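Local structure of hypothetical protein (Leishmania major, 3LJN) at residues Ile235-Met239 with Lys266-Leu271; His25-Arg29 with Cys54-Ala60; Val252-Val257 with Glu304-Leu308. The protein is of unknown function but is built of ankyrin repeats, and so probably serves as a scaffold for binding other macromolecules. All blocks are in the same frame, centred on the assembly; numbering follows the deposited sequence.

Contact 1 (Ile235-Met239 with Lys266-Leu271)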
ATOM      1  N   ILE A 235      -5.595 -14.587   5.994  1.00 65.00           N
ATOM      2  CA  ILE A 235      -5.592 -13.425   6.865  1.00 63.35           C
ATOM      3  C   ILE A 235      -6.209 -13.839   8.171  1.00 62.72           C
ATOM      4  O   ILE A 235      -7.117 -14.653   8.181  1.00 61.55           O
ATOM      5  CB  ILE A 235      -6.413 -12.254   6.297  1.00 59.25           C
ATOM      6  CG1 ILE A 235      -6.176 -10.993   7.139  1.00 59.87           C
ATOM      7  CG2 ILE A 235      -7.903 -12.610   6.248  1.00 55.88           C
ATOM      8  CD1 ILE A 235      -6.574  -9.711   6.450  1.00 58.84           C
ATOM      9  N   ASP A 236      -5.719 -13.283   9.269  1.00 64.46           N
ATOM     10  CA  ASP A 236      -6.267 -13.599  10.578  1.00 64.28           C
ATOM     11  C   ASP A 236      -7.657 -12.995  10.696  1.00 59.39           C
ATOM     12  O   ASP A 236      -7.843 -11.803  10.465  1.00 57.79           O
ATOM     13  CB  ASP A 236      -5.368 -13.058  11.680  1.00 68.31           C
ATOM     14  CG  ASP A 236      -5.891 -13.365  13.059  1.00 68.62           C
ATOM     15  OD1 ASP A 236      -6.752 -14.255  13.186  1.00 67.02           O
ATOM     16  OD2 ASP A 236      -5.444 -12.712  14.025  1.00 71.33           O
ATOM     17  N   VAL A 237      -8.638 -13.813  11.056  1.00 58.45           N
ATOM     18  CA  VAL A 237     -10.023 -13.348  11.151  1.00 55.44           C
ATOM     19  C   VAL A 237     -10.392 -12.935  12.574  1.00 55.73           C
ATOM     20  O   VAL A 237     -11.540 -12.609  12.839  1.00 54.54           O
ATOM     21  CB  VAL A 237     -11.007 -14.437  10.670  1.00 55.77           C
ATOM     22  CG1 VAL A 237     -10.621 -14.922   9.291  1.00 56.41           C
ATOM     23  CG2 VAL A 237     -11.043 -15.603  11.646  1.00 58.97           C
ATOM     24  N   ASN A 238      -9.421 -12.967  13.481  1.00 58.37           N
ATOM     25  CA  ASN A 238      -9.644 -12.668  14.893  1.00 59.57           C
ATOM     26  C   ASN A 238      -8.996 -11.341  15.298  1.00 61.00           C
ATOM     27  O   ASN A 238      -8.823 -11.059  16.476  1.00 63.49           O
ATOM     28  CB  ASN A 238      -9.090 -13.804  15.771  1.00 63.49           C
ATOM     29  CG  ASN A 238      -9.809 -15.138  15.561  1.00 64.07           C
ATOM     30  OD1 ASN A 238     -10.947 -15.190  15.106  1.00 61.66           O
ATOM     31  ND2 ASN A 238      -9.134 -16.224  15.916  1.00 68.91           N
HETATM   32  N   MSE A 239      -8.631 -10.532  14.313  1.00 60.46           N
HETATM   33  CA  MSE A 239      -8.054  -9.222  14.578  1.00 63.38           C
HETATM   34  C   MSE A 239      -9.164  -8.263  14.963  1.00 62.56           C
HETATM   35  O   MSE A 239     -10.124  -8.107  14.219  1.00 59.91           O
HETATM   36  CB  MSE A 239      -7.325  -8.691  13.341  1.00 64.26           C
HETATM   37  CG  MSE A 239      -5.981  -9.353  13.087  1.00 67.71           C
HETATM   38 SE   MSE A 239      -5.048  -8.530  11.567  1.00 70.14          SE
HETATM   39  CE  MSE A 239      -6.156  -9.267  10.112  1.00 63.19           C
ATOM     40  N   LYS A 266     -14.394 -20.040  10.729  1.00 52.52           N
ATOM     41  CA  LYS A 266     -12.986 -19.780  11.112  1.00 54.24           C
ATOM     42  C   LYS A 266     -12.796 -18.947  12.367  1.00 52.94           C
ATOM     43  O   LYS A 266     -11.707 -18.925  12.928  1.00 54.80           O
ATOM     44  CB  LYS A 266     -12.262 -19.054   9.977  1.00 55.11           C
ATOM     45  CG  LYS A 266     -12.320 -19.787   8.655  1.00 57.01           C
ATOM     46  CD  LYS A 266     -12.021 -18.891   7.462  1.00 57.29           C
ATOM     47  CE  LYS A 266     -12.498 -19.564   6.166  1.00 58.74           C
ATOM     48  NZ  LYS A 266     -12.059 -21.014   6.038  1.00 62.13           N
ATOM     49  N   THR A 267     -13.832 -18.232  12.790  1.00 50.16           N
ATOM     50  CA  THR A 267     -13.689 -17.350  13.931  1.00 49.24           C
ATOM     51  C   THR A 267     -13.628 -18.171  15.211  1.00 50.34           C
ATOM     52  O   THR A 267     -14.407 -19.106  15.409  1.00 50.31           O
ATOM     53  CB  THR A 267     -14.819 -16.295  13.997  1.00 46.41           C
ATOM     54  OG1 THR A 267     -14.730 -15.446  12.852  1.00 45.84           O
ATOM     55  CG2 THR A 267     -14.692 -15.426  15.234  1.00 45.98           C
ATOM     56  N   ASP A 268     -12.675 -17.805  16.061  1.00 51.71           N
ATOM     57  CA  ASP A 268     -12.490 -18.432  17.356  1.00 53.18           C
ATOM     58  C   ASP A 268     -13.786 -18.336  18.127  1.00 51.24           C
ATOM     59  O   ASP A 268     -14.554 -17.427  17.906  1.00 48.97           O
ATOM     60  CB  ASP A 268     -11.342 -17.756  18.121  1.00 54.96           C
ATOM     61  CG  ASP A 268     -10.932 -18.526  19.380  1.00 57.36           C
ATOM     62  OD1 ASP A 268     -11.610 -18.345  20.432  1.00 56.61           O
ATOM     63  OD2 ASP A 268      -9.928 -19.296  19.315  1.00 60.32           O
ATOM     64  N   VAL A 269     -14.012 -19.291  19.024  1.00 52.54           N
ATOM     65  CA  VAL A 269     -15.314 -19.497  19.666  1.00 51.37           C
ATOM     66  C   VAL A 269     -15.593 -18.471  20.758  1.00 50.67           C
ATOM     67  O   VAL A 269     -16.722 -17.993  20.920  1.00 48.96           O
ATOM     68  CB  VAL A 269     -15.413 -20.942  20.227  1.00 53.64           C
ATOM     69  CG1 VAL A 269     -16.092 -20.968  21.593  1.00 54.02           C
ATOM     70  CG2 VAL A 269     -16.141 -21.832  19.216  1.00 53.42           C
ATOM     71  N   PHE A 270     -14.550 -18.137  21.500  1.00 52.43           N
ATOM     72  CA  PHE A 270     -14.634 -17.090  22.494  1.00 52.38           C
ATOM     73  C   PHE A 270     -15.289 -15.819  21.927  1.00 49.83           C
ATOM     74  O   PHE A 270     -16.063 -15.186  22.609  1.00 49.22           O
ATOM     75  CB  PHE A 270     -13.235 -16.778  23.036  1.00 54.92           C
ATOM     76  CG  PHE A 270     -13.198 -15.615  23.988  1.00 55.40           C
ATOM     77  CD1 PHE A 270     -13.271 -15.827  25.369  1.00 57.44           C
ATOM     78  CD2 PHE A 270     -13.087 -14.304  23.505  1.00 54.23           C
ATOM     79  CE1 PHE A 270     -13.240 -14.742  26.266  1.00 58.38           C
ATOM     80  CE2 PHE A 270     -13.064 -13.207  24.385  1.00 55.13           C
ATOM     81  CZ  PHE A 270     -13.139 -13.423  25.769  1.00 57.24           C
ATOM     82  N   LEU A 271     -14.978 -15.450  20.690  1.00 48.73           N
ATOM     83  CA  LEU A 271     -15.487 -14.202  20.115  1.00 46.75           C
ATOM     84  C   LEU A 271     -16.960 -14.261  19.719  1.00 44.64           C
ATOM     85  O   LEU A 271     -17.656 -13.248  19.792  1.00 43.49           O
ATOM     86  CB  LEU A 271     -14.644 -13.776  18.916  1.00 46.74           C
ATOM     87  CG  LEU A 271     -13.263 -13.251  19.303  1.00 49.01           C
ATOM     88  CD1 LEU A 271     -12.293 -13.367  18.138  1.00 49.96           C
ATOM     89  CD2 LEU A 271     -13.340 -11.820  19.822  1.00 48.92           C
TER
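A single side chain bonds two loops here. Asn238 OD1 accepts a hydrogen bond from Asp268 N at 3.3 Å, and the N-H...O angle of 171° is almost straight. Asn238 OD1 also lies 3.7 Å from Thr267 CA and 3.8 Å from Leu271 CD1, so the amide sits in the bend before the next helix. Asp268 is the N-cap of helix 269-273. Its OD1 accepts from Phe270 N at 3.1 Å, while its own backbone N is held by Asn238. The sequence around 235-239 fits the Gly-X-Asp-Val-Asn segment that follows the second helix of an ankyrin repeat. An Asn in this place commonly bonds the backbone of a neighbouring repeat, as it does here. Asp236 shapes the acceptor loop through an Asx turn, with Asp236 OD1 accepting from Asn238 N at 3.0 Å. Beside the polar bond, Val237 points toward the end of helix 257-266. Val237 CG2 lies 3.6 Å from Lys266 O and 4.0 Å from Lys266 CB. Thr267 OG1 bonds back to Leu263 O of helix 257-266.

Contact 2 (His25-Arg29 with Cys54-Ala60)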
ATOM      1  N   HIS A  25      26.129  18.218 -11.426  1.00 37.61           N
ATOM      2  CA  HIS A  25      24.688  18.393 -11.618  1.00 37.35           C
ATOM      3  C   HIS A  25      24.324  18.697 -13.089  1.00 38.18           C
ATOM      4  O   HIS A  25      23.318  18.208 -13.618  1.00 38.11           O
ATOM      5  CB  HIS A  25      24.192  19.568 -10.760  1.00 37.62           C
ATOM      6  CG  HIS A  25      24.091  19.282  -9.290  1.00 37.12           C
ATOM      7  ND1 HIS A  25      23.078  19.794  -8.510  1.00 37.21           N
ATOM      8  CD2 HIS A  25      24.877  18.565  -8.455  1.00 36.87           C
ATOM      9  CE1 HIS A  25      23.236  19.391  -7.262  1.00 37.07           C
ATOM     10  NE2 HIS A  25      24.324  18.648  -7.200  1.00 36.89           N
ATOM     11  N   VAL A  26      25.116  19.541 -13.733  1.00 39.31           N
ATOM     12  CA  VAL A  26      24.907  19.863 -15.138  1.00 40.60           C
ATOM     13  C   VAL A  26      25.007  18.617 -16.001  1.00 40.58           C
ATOM     14  O   VAL A  26      24.188  18.386 -16.890  1.00 41.21           O
ATOM     15  CB  VAL A  26      25.963  20.859 -15.641  1.00 42.18           C
ATOM     16  CG1 VAL A  26      25.962  20.925 -17.160  1.00 43.86           C
ATOM     17  CG2 VAL A  26      25.725  22.227 -15.029  1.00 42.84           C
ATOM     18  N   ALA A  27      26.040  17.830 -15.733  1.00 40.15           N
ATOM     19  CA  ALA A  27      26.334  16.641 -16.500  1.00 40.42           C
ATOM     20  C   ALA A  27      25.236  15.612 -16.276  1.00 39.54           C
ATOM     21  O   ALA A  27      24.780  14.961 -17.224  1.00 40.26           O
ATOM     22  CB  ALA A  27      27.662  16.098 -16.082  1.00 40.34           C
ATOM     23  N   ALA A  28      24.800  15.476 -15.023  1.00 38.31           N
ATOM     24  CA  ALA A  28      23.692  14.578 -14.694  1.00 37.74           C
ATOM     25  C   ALA A  28      22.455  14.985 -15.488  1.00 38.41           C
ATOM     26  O   ALA A  28      21.793  14.170 -16.126  1.00 38.93           O
ATOM     27  CB  ALA A  28      23.408  14.591 -13.201  1.00 36.75           C
ATOM     28  N   ARG A  29      22.155  16.265 -15.476  1.00 38.73           N
ATOM     29  CA  ARG A  29      21.004  16.759 -16.205  1.00 39.71           C
ATOM     30  C   ARG A  29      21.045  16.399 -17.691  1.00 41.20           C
ATOM     31  O   ARG A  29      20.010  16.081 -18.280  1.00 42.04           O
ATOM     32  CB  ARG A  29      20.951  18.260 -16.073  1.00 40.28           C
ATOM     33  CG  ARG A  29      19.600  18.827 -16.277  1.00 41.11           C
ATOM     34  CD  ARG A  29      19.752  20.268 -16.624  1.00 42.45           C
ATOM     35  NE  ARG A  29      20.050  20.401 -18.038  1.00 44.20           N
ATOM     36  CZ  ARG A  29      20.751  21.391 -18.571  1.00 45.67           C
ATOM     37  NH1 ARG A  29      21.257  22.353 -17.804  1.00 45.53           N
ATOM     38  NH2 ARG A  29      20.956  21.414 -19.885  1.00 47.60           N
ATOM     39  N   CYS A  54      19.085  18.938  -3.594  1.00 38.43           N
ATOM     40  CA  CYS A  54      19.097  18.222  -4.869  1.00 37.49           C
ATOM     41  C   CYS A  54      20.492  17.655  -5.133  1.00 36.93           C
ATOM     42  O   CYS A  54      21.503  18.277  -4.783  1.00 37.23           O
ATOM     43  CB  CYS A  54      18.670  19.135  -6.025  1.00 37.55           C
ATOM     44  SG  CYS A  54      18.805  18.306  -7.624  1.00 36.86           S
ATOM     45  N   THR A  55      20.532  16.462  -5.722  1.00 36.41           N
ATOM     46  CA  THR A  55      21.784  15.802  -6.065  1.00 36.10           C
ATOM     47  C   THR A  55      21.708  15.306  -7.488  1.00 35.69           C
ATOM     48  O   THR A  55      20.643  15.317  -8.106  1.00 35.71           O
ATOM     49  CB  THR A  55      22.083  14.569  -5.217  1.00 36.42           C
ATOM     50  OG1 THR A  55      21.362  13.459  -5.744  1.00 36.33           O
ATOM     51  CG2 THR A  55      21.715  14.776  -3.782  1.00 37.24           C
ATOM     52  N   ALA A  56      22.840  14.845  -7.997  1.00 35.60           N
ATOM     53  CA  ALA A  56      22.931  14.392  -9.371  1.00 35.55           C
ATOM     54  C   ALA A  56      21.879  13.359  -9.666  1.00 35.62           C
ATOM     55  O   ALA A  56      21.260  13.398 -10.711  1.00 35.83           O
ATOM     56  CB  ALA A  56      24.307  13.807  -9.628  1.00 35.72           C
ATOM     57  N   LEU A  57      21.674  12.428  -8.750  1.00 35.79           N
ATOM     58  CA  LEU A  57      20.758  11.337  -9.013  1.00 36.22           C
ATOM     59  C   LEU A  57      19.304  11.823  -9.115  1.00 36.40           C
ATOM     60  O   LEU A  57      18.567  11.415 -10.008  1.00 36.84           O
ATOM     61  CB  LEU A  57      20.889  10.264  -7.935  1.00 36.79           C
ATOM     62  CG  LEU A  57      20.181   8.955  -8.256  1.00 37.64           C
ATOM     63  CD1 LEU A  57      20.446   8.566  -9.718  1.00 37.73           C
ATOM     64  CD2 LEU A  57      20.617   7.857  -7.308  1.00 38.57           C
ATOM     65  N   HIS A  58      18.889  12.694  -8.203  1.00 36.33           N
ATOM     66  CA  HIS A  58      17.583  13.313  -8.308  1.00 36.70           C
ATOM     67  C   HIS A  58      17.381  13.821  -9.736  1.00 36.76           C
ATOM     68  O   HIS A  58      16.345  13.571 -10.350  1.00 37.43           O
ATOM     69  CB  HIS A  58      17.455  14.501  -7.350  1.00 36.73           C
ATOM     70  CG  HIS A  58      17.273  14.130  -5.910  1.00 37.24           C
ATOM     71  ND1 HIS A  58      18.286  14.240  -4.984  1.00 37.22           N
ATOM     72  CD2 HIS A  58      16.181  13.726  -5.222  1.00 38.13           C
ATOM     73  CE1 HIS A  58      17.836  13.880  -3.795  1.00 38.12           C
ATOM     74  NE2 HIS A  58      16.559  13.565  -3.910  1.00 38.68           N
ATOM     75  N   LEU A  59      18.390  14.531 -10.245  1.00 36.39           N
ATOM     76  CA  LEU A  59      18.328  15.182 -11.567  1.00 36.83           C
ATOM     77  C   LEU A  59      18.339  14.199 -12.731  1.00 37.31           C
ATOM     78  O   LEU A  59      17.663  14.409 -13.735  1.00 38.20           O
ATOM     79  CB  LEU A  59      19.479  16.184 -11.728  1.00 36.69           C
ATOM     80  CG  LEU A  59      19.198  17.621 -11.263  1.00 37.02           C
ATOM     81  CD1 LEU A  59      20.428  18.272 -10.649  1.00 36.81           C
ATOM     82  CD2 LEU A  59      18.669  18.464 -12.426  1.00 38.09           C
ATOM     83  N   ALA A  60      19.120  13.137 -12.600  1.00 37.01           N
ATOM     84  CA  ALA A  60      19.116  12.073 -13.577  1.00 37.72           C
ATOM     85  C   ALA A  60      17.712  11.480 -13.670  1.00 38.51           C
ATOM     86  O   ALA A  60      17.183  11.295 -14.765  1.00 39.58           O
ATOM     87  CB  ALA A  60      20.108  11.007 -13.188  1.00 37.50           C
TER
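Two first helices of successive ankyrin repeats lie side by side, nearly parallel, with axes 8.2 Å apart at 22°. At the start of segment 54-60, Cys54 O meets the edge of the His25 ring, with His25 CE1 at 3.2 Å. The NE2 atom of that ring is bonded to Ile48 O. Next comes Thr55, the N-cap. Thr55 N donates to His58 ND1 at 3.2 Å, and Leu57 N donates weakly to Thr55 OG1, also at 3.2 Å. Thr55 and His58 thus form a capping box within the Thr-Ala-Leu-His sequence, a variant of the ankyrin Thr-Pro-Leu-His motif. Ala56 then packs on Ala28, CB to CB at 3.8 Å, and its N lies over one face of the His25 ring. Small residues let the helices come close. Leu57 and His58 turn to the next repeat and touch Pro87. Leu59 points back toward helix 18-30. Its CD1 is 3.7 Å from His25 ND1, and its CD2 is 4.0 Å from Arg29 CG. Last, Ala60 CA approaches Ala28 O at 4.2 Å.

Contact 3 (Val252-Val257 with Glu304-Leu308)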
ATOM      1  N   VAL A 252     -21.591  -9.779   9.366  1.00 37.07           N
ATOM      2  CA  VAL A 252     -22.996  -9.844   9.750  1.00 36.42           C
ATOM      3  C   VAL A 252     -23.659  -8.524   9.391  1.00 36.27           C
ATOM      4  O   VAL A 252     -24.623  -8.512   8.614  1.00 36.51           O
ATOM      5  CB  VAL A 252     -23.157 -10.142  11.268  1.00 36.06           C
ATOM      6  CG1 VAL A 252     -24.585  -9.934  11.703  1.00 35.83           C
ATOM      7  CG2 VAL A 252     -22.723 -11.574  11.569  1.00 36.55           C
ATOM      8  N   ARG A 253     -23.103  -7.430   9.925  1.00 36.27           N
ATOM      9  CA  ARG A 253     -23.621  -6.076   9.707  1.00 36.54           C
ATOM     10  C   ARG A 253     -23.662  -5.623   8.251  1.00 37.22           C
ATOM     11  O   ARG A 253     -24.492  -4.798   7.885  1.00 37.62           O
ATOM     12  CB  ARG A 253     -22.781  -5.066  10.469  1.00 37.00           C
ATOM     13  CG  ARG A 253     -22.998  -5.081  11.962  1.00 36.85           C
ATOM     14  CD  ARG A 253     -22.981  -3.681  12.482  1.00 37.78           C
ATOM     15  NE  ARG A 253     -21.639  -3.164  12.709  1.00 38.75           N
ATOM     16  CZ  ARG A 253     -21.266  -1.892  12.534  1.00 40.07           C
ATOM     17  NH1 ARG A 253     -22.116  -0.968  12.075  1.00 40.53           N
ATOM     18  NH2 ARG A 253     -20.010  -1.545  12.811  1.00 41.32           N
ATOM     19  N   ALA A 254     -22.759  -6.138   7.428  1.00 37.72           N
ATOM     20  CA  ALA A 254     -22.758  -5.816   6.007  1.00 38.78           C
ATOM     21  C   ALA A 254     -23.732  -6.685   5.216  1.00 39.00           C
ATOM     22  O   ALA A 254     -23.796  -6.551   3.992  1.00 40.20           O
ATOM     23  CB  ALA A 254     -21.351  -5.979   5.440  1.00 39.85           C
ATOM     24  N   ALA A 255     -24.503  -7.535   5.907  1.00 38.24           N
ATOM     25  CA  ALA A 255     -25.254  -8.632   5.281  1.00 38.86           C
ATOM     26  C   ALA A 255     -24.201  -9.615   4.763  1.00 39.59           C
ATOM     27  O   ALA A 255     -23.473 -10.189   5.568  1.00 39.09           O
ATOM     28  CB  ALA A 255     -26.165  -8.134   4.185  1.00 40.00           C
HETATM   29  N   MSE A 256     -24.052  -9.792   3.462  1.00 41.10           N
HETATM   30  CA  MSE A 256     -22.880 -10.530   2.963  1.00 42.27           C
HETATM   31  C   MSE A 256     -22.904 -11.944   3.511  1.00 42.33           C
HETATM   32  O   MSE A 256     -22.274 -12.230   4.526  1.00 41.52           O
HETATM   33  CB  MSE A 256     -21.538  -9.843   3.336  1.00 42.09           C
HETATM   34  CG  MSE A 256     -21.257  -8.484   2.620  1.00 42.83           C
HETATM   35 SE   MSE A 256     -19.322  -7.899   2.620  1.00 44.20          SE
HETATM   36  CE  MSE A 256     -18.689  -9.019   4.107  1.00 43.11           C
ATOM     37  N   VAL A 257     -23.622 -12.818   2.807  1.00 43.70           N
ATOM     38  CA  VAL A 257     -23.993 -14.130   3.325  1.00 44.10           C
ATOM     39  C   VAL A 257     -22.855 -15.139   3.204  1.00 45.51           C
ATOM     40  O   VAL A 257     -22.501 -15.793   4.190  1.00 45.06           O
ATOM     41  CB  VAL A 257     -25.240 -14.680   2.606  1.00 45.63           C
ATOM     42  CG1 VAL A 257     -25.720 -15.938   3.291  1.00 46.19           C
ATOM     43  CG2 VAL A 257     -26.353 -13.656   2.596  1.00 44.84           C
ATOM     44  N   GLU A 304     -31.256 -13.930   6.534  1.00 44.02           N
ATOM     45  CA  GLU A 304     -30.297 -15.029   6.419  1.00 44.25           C
ATOM     46  C   GLU A 304     -29.108 -14.959   7.376  1.00 42.40           C
ATOM     47  O   GLU A 304     -28.929 -15.867   8.172  1.00 42.68           O
ATOM     48  CB  GLU A 304     -29.789 -15.122   4.975  1.00 45.30           C
ATOM     49  CG  GLU A 304     -29.171 -16.478   4.613  1.00 46.85           C
ATOM     50  CD  GLU A 304     -28.848 -16.628   3.101  1.00 48.72           C
ATOM     51  OE1 GLU A 304     -28.920 -15.606   2.360  1.00 48.50           O
ATOM     52  OE2 GLU A 304     -28.512 -17.773   2.661  1.00 50.76           O
ATOM     53  N   VAL A 305     -28.304 -13.899   7.309  1.00 40.90           N
ATOM     54  CA  VAL A 305     -27.105 -13.787   8.173  1.00 39.59           C
ATOM     55  C   VAL A 305     -27.391 -13.975   9.675  1.00 39.08           C
ATOM     56  O   VAL A 305     -26.546 -14.487  10.415  1.00 38.87           O
ATOM     57  CB  VAL A 305     -26.366 -12.446   8.004  1.00 38.45           C
ATOM     58  CG1 VAL A 305     -25.797 -12.306   6.610  1.00 39.22           C
ATOM     59  CG2 VAL A 305     -27.272 -11.311   8.296  1.00 37.98           C
ATOM     60  N   LEU A 306     -28.580 -13.567  10.119  1.00 39.27           N
ATOM     61  CA  LEU A 306     -28.964 -13.658  11.519  1.00 39.25           C
ATOM     62  C   LEU A 306     -29.502 -15.018  11.848  1.00 40.78           C
ATOM     63  O   LEU A 306     -29.451 -15.455  12.994  1.00 41.07           O
ATOM     64  CB  LEU A 306     -30.048 -12.643  11.828  1.00 39.43           C
ATOM     65  CG  LEU A 306     -29.719 -11.161  11.713  1.00 38.40           C
ATOM     66  CD1 LEU A 306     -31.034 -10.388  11.825  1.00 39.37           C
ATOM     67  CD2 LEU A 306     -28.739 -10.761  12.789  1.00 37.51           C
ATOM     68  N   GLN A 307     -30.067 -15.676  10.852  1.00 42.15           N
ATOM     69  CA  GLN A 307     -30.453 -17.066  11.014  1.00 44.08           C
ATOM     70  C   GLN A 307     -29.172 -17.956  11.141  1.00 44.04           C
ATOM     71  O   GLN A 307     -29.109 -18.852  11.977  1.00 45.04           O
ATOM     72  CB  GLN A 307     -31.377 -17.483   9.861  1.00 46.05           C
ATOM     73  CG  GLN A 307     -32.231 -18.694  10.185  1.00 48.68           C
ATOM     74  CD  GLN A 307     -33.500 -18.844   9.314  1.00 51.10           C
ATOM     75  OE1 GLN A 307     -34.082 -17.852   8.843  1.00 50.77           O
ATOM     76  NE2 GLN A 307     -33.947 -20.103   9.130  1.00 53.98           N
ATOM     77  N   LEU A 308     -28.148 -17.666  10.331  1.00 43.20           N
ATOM     78  CA  LEU A 308     -26.856 -18.357  10.402  1.00 43.42           C
ATOM     79  C   LEU A 308     -26.167 -18.148  11.727  1.00 42.41           C
ATOM     80  O   LEU A 308     -25.603 -19.081  12.297  1.00 43.43           O
ATOM     81  CB  LEU A 308     -25.898 -17.855   9.320  1.00 42.92           C
ATOM     82  CG  LEU A 308     -26.186 -18.236   7.872  1.00 44.52           C
ATOM     83  CD1 LEU A 308     -24.994 -17.833   7.020  1.00 44.40           C
ATOM     84  CD2 LEU A 308     -26.507 -19.717   7.724  1.00 47.06           C
TER
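Val305 loses 90 Å² to this contact, Val257 83 Å² and Val252 49 Å². Val305 points from helix 300-317 into the bend between helix 247-253 and helix 257-266. Its CG1 lies 3.3 Å from Ala255 O and 4.1 Å from Met256 O. Its CG2 is 3.9 Å from Val252 O. One branched side chain therefore rests against three backbone carbonyls of the turn. Val252 O also accepts from Ala255 N at 2.9 Å. Ala255 and Met256 both have positive phi (67° and 61°), and the chain turns through them. The bend joins helix 247-253 to helix 257-266, consistent with the helix-turn-helix of an ankyrin repeat, and helix 300-317, near the C-terminal end of the modelled chain, packs against it. Val257 opens the second of these helices and points toward helix 300-317. Val257 CG1 meets Glu304 CD at 3.2 Å, a tight approach to the carboxylate carbon, and lies 4.2 Å from Leu308 CD1. Glu304 and Leu308 are one turn apart, so Val257 packs along one side of the helix. Val257 CG2 is 4.3 Å from Val305 CG1. Val252 adds a looser apolar touch, with CG1 4.4 Å from Leu306 CD2. The layer extends along helix 257-266, where Val305 touches Thr260 and Leu308 touches Leu264.

In the fold
From the N terminus, contact 2 first closes a loop of 24 residues and joins helix 18-30 to helix 56-63. The chain then runs through the middle repeats to the other end. There contact 1 opens at 235-239, and contact 3 opens at 252-257 before contact 1 closes at 266-271. Contact 3 closes last, at 304-308, so the two loops cross. Contact 1 ties the loop after helix 224-231 to the junction after helix 257-266; contact 3 brings helix 300-317 onto helices 247-253 and 257-266. Their centres are about 17 Å apart. Contact 2 lies on the opposite side of the chain's centre, about 52 Å from contact 1 and 58 Å from contact 3, centre to centre.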